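Local coordinates for epidermal growth factor receptor pathway substrate 8-like protein 1 (Mus musculus, PDB 2CY5), which probably binds short tyrosine-containing peptide motifs through its phosphotyrosine-binding (PTB) domain and is likely to act as an adaptor in growth-factor receptor signalling, at residues 13-18 / 110-115. Residues are numbered along the deposited sequence; the frame is centred on the assembly and turned at random.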
ATOM      1  N   VAL A  13       3.469 -12.857  13.806  1.00 35.71           N
ATOM      2  CA  VAL A  13       2.804 -13.586  12.751  1.00 37.38           C
ATOM      3  C   VAL A  13       3.795 -13.643  11.580  1.00 33.24           C
ATOM      4  O   VAL A  13       4.776 -12.914  11.600  1.00 36.01           O
ATOM      5  CB  VAL A  13       1.525 -12.771  12.233  1.00 33.46           C
ATOM      6  CG1 VAL A  13       0.533 -12.594  13.385  1.00 35.94           C
ATOM      7  CG2 VAL A  13       1.991 -11.452  11.704  1.00 35.10           C
ATOM      8  N   ASN A  14       3.417 -14.382  10.556  1.00 33.38           N
ATOM      9  CA  ASN A  14       4.178 -14.376   9.289  1.00 32.25           C
ATOM     10  C   ASN A  14       3.262 -13.736   8.254  1.00 34.04           C
ATOM     11  O   ASN A  14       2.182 -14.258   7.929  1.00 33.90           O
ATOM     12  CB  ASN A  14       4.390 -15.857   8.832  1.00 33.25           C
ATOM     13  CG  ASN A  14       5.556 -16.533   9.636  1.00 39.00           C
ATOM     14  OD1 ASN A  14       6.362 -15.895  10.108  1.00 41.50           O
ATOM     15  ND2 ASN A  14       5.529 -17.783   9.769  1.00 39.92           N
ATOM     16  N   HIS A  15       3.719 -12.680   7.655  1.00 32.85           N
ATOM     17  CA  HIS A  15       2.868 -12.137   6.568  1.00 30.92           C
ATOM     18  C   HIS A  15       3.037 -13.063   5.373  1.00 33.33           C
ATOM     19  O   HIS A  15       4.192 -13.484   5.058  1.00 37.34           O
ATOM     20  CB  HIS A  15       3.436 -10.729   6.281  1.00 29.26           C
ATOM     21  CG  HIS A  15       2.854 -10.179   5.010  1.00 39.28           C
ATOM     22  ND1 HIS A  15       3.475 -10.303   3.756  1.00 34.89           N
ATOM     23  CD2 HIS A  15       1.665  -9.558   4.777  1.00 36.73           C
ATOM     24  CE1 HIS A  15       2.683  -9.785   2.824  1.00 41.68           C
ATOM     25  NE2 HIS A  15       1.579  -9.317   3.411  1.00 38.39           N
ATOM     26  N   LEU A  16       2.001 -13.447   4.685  1.00 31.27           N
ATOM     27  CA  LEU A  16       2.164 -14.330   3.548  1.00 28.34           C
ATOM     28  C   LEU A  16       2.033 -13.524   2.228  1.00 39.61           C
ATOM     29  O   LEU A  16       2.864 -13.717   1.394  1.00 35.62           O
ATOM     30  CB  LEU A  16       1.086 -15.371   3.509  1.00 32.61           C
ATOM     31  CG  LEU A  16       1.153 -16.250   4.816  1.00 31.65           C
ATOM     32  CD1 LEU A  16       0.061 -17.388   4.631  1.00 36.85           C
ATOM     33  CD2 LEU A  16       2.539 -16.932   4.846  1.00 34.72           C
ATOM     34  N   VAL A  17       0.988 -12.709   2.031  1.00 31.47           N
ATOM     35  CA  VAL A  17       0.822 -11.987   0.729  1.00 32.76           C
ATOM     36  C   VAL A  17      -0.209 -10.828   0.947  1.00 33.54           C
ATOM     37  O   VAL A  17      -1.013 -10.866   1.927  1.00 31.15           O
ATOM     38  CB  VAL A  17       0.161 -13.031  -0.333  1.00 27.89           C
ATOM     39  CG1 VAL A  17      -1.365 -13.168  -0.184  1.00 33.78           C
ATOM     40  CG2 VAL A  17       0.444 -12.464  -1.733  1.00 43.79           C
ATOM     41  N   THR A  18      -0.090  -9.743   0.162  1.00 27.81           N
ATOM     42  CA  THR A  18      -1.052  -8.678   0.117  1.00 29.34           C
ATOM     43  C   THR A  18      -1.373  -8.543  -1.393  1.00 32.35           C
ATOM     44  O   THR A  18      -0.396  -8.498  -2.240  1.00 32.04           O
ATOM     45  CB  THR A  18      -0.439  -7.456   0.597  1.00 32.21           C
ATOM     46  OG1 THR A  18      -0.166  -7.535   2.013  1.00 37.62           O
ATOM     47  CG2 THR A  18      -1.410  -6.253   0.315  1.00 34.97           C
ATOM     48  N   HIS A 110      -4.953  -8.749   2.875  1.00 30.16           N
ATOM     49  CA  HIS A 110      -3.668  -9.124   3.467  1.00 29.74           C
ATOM     50  C   HIS A 110      -3.882 -10.558   4.189  1.00 35.52           C
ATOM     51  O   HIS A 110      -4.881 -10.765   4.947  1.00 34.48           O
ATOM     52  CB  HIS A 110      -3.286  -8.163   4.531  1.00 31.63           C
ATOM     53  CG  HIS A 110      -3.191  -6.720   4.100  1.00 35.93           C
ATOM     54  ND1 HIS A 110      -2.038  -6.195   3.544  1.00 36.85           N
ATOM     55  CD2 HIS A 110      -4.108  -5.702   4.116  1.00 39.14           C
ATOM     56  CE1 HIS A 110      -2.270  -4.921   3.215  1.00 40.63           C
ATOM     57  NE2 HIS A 110      -3.511  -4.601   3.539  1.00 38.19           N
ATOM     58  N   PHE A 111      -2.995 -11.513   3.935  1.00 30.23           N
ATOM     59  CA  PHE A 111      -3.072 -12.814   4.620  1.00 30.84           C
ATOM     60  C   PHE A 111      -1.845 -12.970   5.517  1.00 34.72           C
ATOM     61  O   PHE A 111      -0.648 -12.737   5.083  1.00 34.52           O
ATOM     62  CB  PHE A 111      -3.049 -13.953   3.612  1.00 33.20           C
ATOM     63  CG  PHE A 111      -4.369 -14.360   3.090  1.00 34.26           C
ATOM     64  CD1 PHE A 111      -5.229 -15.082   3.848  1.00 34.86           C
ATOM     65  CD2 PHE A 111      -4.707 -14.053   1.766  1.00 34.97           C
ATOM     66  CE1 PHE A 111      -6.437 -15.562   3.331  1.00 33.53           C
ATOM     67  CE2 PHE A 111      -5.923 -14.514   1.197  1.00 31.70           C
ATOM     68  CZ  PHE A 111      -6.825 -15.303   1.968  1.00 32.59           C
ATOM     69  N   PHE A 112      -2.126 -13.471   6.759  1.00 34.78           N
ATOM     70  CA  PHE A 112      -1.069 -13.735   7.773  1.00 27.49           C
ATOM     71  C   PHE A 112      -1.279 -15.098   8.338  1.00 35.39           C
ATOM     72  O   PHE A 112      -2.393 -15.607   8.378  1.00 34.69           O
ATOM     73  CB  PHE A 112      -1.085 -12.706   8.913  1.00 33.09           C
ATOM     74  CG  PHE A 112      -0.994 -11.288   8.454  1.00 33.89           C
ATOM     75  CD1 PHE A 112      -2.177 -10.562   8.083  1.00 31.36           C
ATOM     76  CD2 PHE A 112       0.183 -10.614   8.483  1.00 32.14           C
ATOM     77  CE1 PHE A 112      -2.153  -9.169   7.799  1.00 32.19           C
ATOM     78  CE2 PHE A 112       0.271  -9.161   8.174  1.00 33.66           C
ATOM     79  CZ  PHE A 112      -0.921  -8.441   7.850  1.00 34.37           C
ATOM     80  N   GLN A 113      -0.174 -15.748   8.657  1.00 37.18           N
ATOM     81  CA  GLN A 113      -0.187 -17.131   9.219  1.00 39.34           C
ATOM     82  C   GLN A 113       0.026 -16.880  10.668  1.00 37.83           C
ATOM     83  O   GLN A 113       0.884 -16.115  11.081  1.00 37.00           O
ATOM     84  CB  GLN A 113       1.023 -17.865   8.764  1.00 44.24           C
ATOM     85  CG  GLN A 113       1.073 -19.235   9.181  1.00 52.76           C
ATOM     86  CD  GLN A 113       2.212 -19.893   8.460  1.00 57.58           C
ATOM     87  OE1 GLN A 113       3.392 -19.387   8.395  1.00 56.97           O
ATOM     88  NE2 GLN A 113       1.883 -21.023   7.889  1.00 57.36           N
ATOM     89  N   GLY A 114      -0.748 -17.507  11.527  1.00 42.67           N
ATOM     90  CA  GLY A 114      -0.538 -17.155  12.929  1.00 45.22           C
ATOM     91  C   GLY A 114       0.520 -18.177  13.385  1.00 40.73           C
ATOM     92  O   GLY A 114       0.704 -19.179  12.677  1.00 37.20           O
ATOM     93  N   LEU A 115       1.224 -17.914  14.494  1.00 39.43           N
ATOM     94  CA  LEU A 115       2.131 -18.930  14.991  1.00 37.80           C
ATOM     95  C   LEU A 115       1.461 -19.638  16.240  1.00 36.60           C
ATOM     96  O   LEU A 115       0.373 -20.222  16.180  1.00 33.88           O
ATOM     97  CB  LEU A 115       3.389 -18.246  15.379  1.00 32.43           C
ATOM     98  CG  LEU A 115       3.856 -17.409  14.109  1.00 42.07           C
ATOM     99  CD1 LEU A 115       5.030 -16.458  14.403  1.00 43.62           C
ATOM    100  CD2 LEU A 115       4.316 -18.528  13.092  1.00 38.15           C
TER
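The ring of Phe112 meets Val13 CG2 through CD2 at 3.8 Å and His15 CD2 through CE2 at 3.7 Å. His15 turns the edge of its imidazole toward the Phe112 face in an offset edge-to-face pair, planes at 76°. On the opposite face of the sheet, Val17 CG1 meets the ring edge of Phe111 at CD2. The antiparallel ladder is interrupted by a classic beta bulge, where Leu16 and Val17 on one strand are set against the single residue Phe111 on the other; Phe111 O accepts a 2.8 Å bond from Leu16 N and a weak one from Val17 N. On the face of His15 and Phe112, Thr18 OG1, set anti to its own carbonyl carbon (chi1 -69°), is held by two imidazoles: it lies 2.8 Å from His110 ND1, near that ring's plane, and 2.9 Å from His15 NE2, and these two bonds would limit the turning of both rings. At the partly exposed end, Asn14 ND2 donates an almost straight bond of 3.0 Å (177°) to Gln113 OE1, while Leu115 CD2 packs against the same nitrogen. An alanine at Asn14 would probably leave Gln113 OE1 without this donor, the glutamine amide freer to turn, and Leu115 CD2 without the nitrogen it packs on. Strands 9-20 and 108-114 lie at the middle of the antiparallel PTB-domain sheet, with 49-55 beside the first and 94-99 beside the second; helix 30-42 packs on Val17 and Phe111, and the ring of Tyr74 meets His110 on the other face.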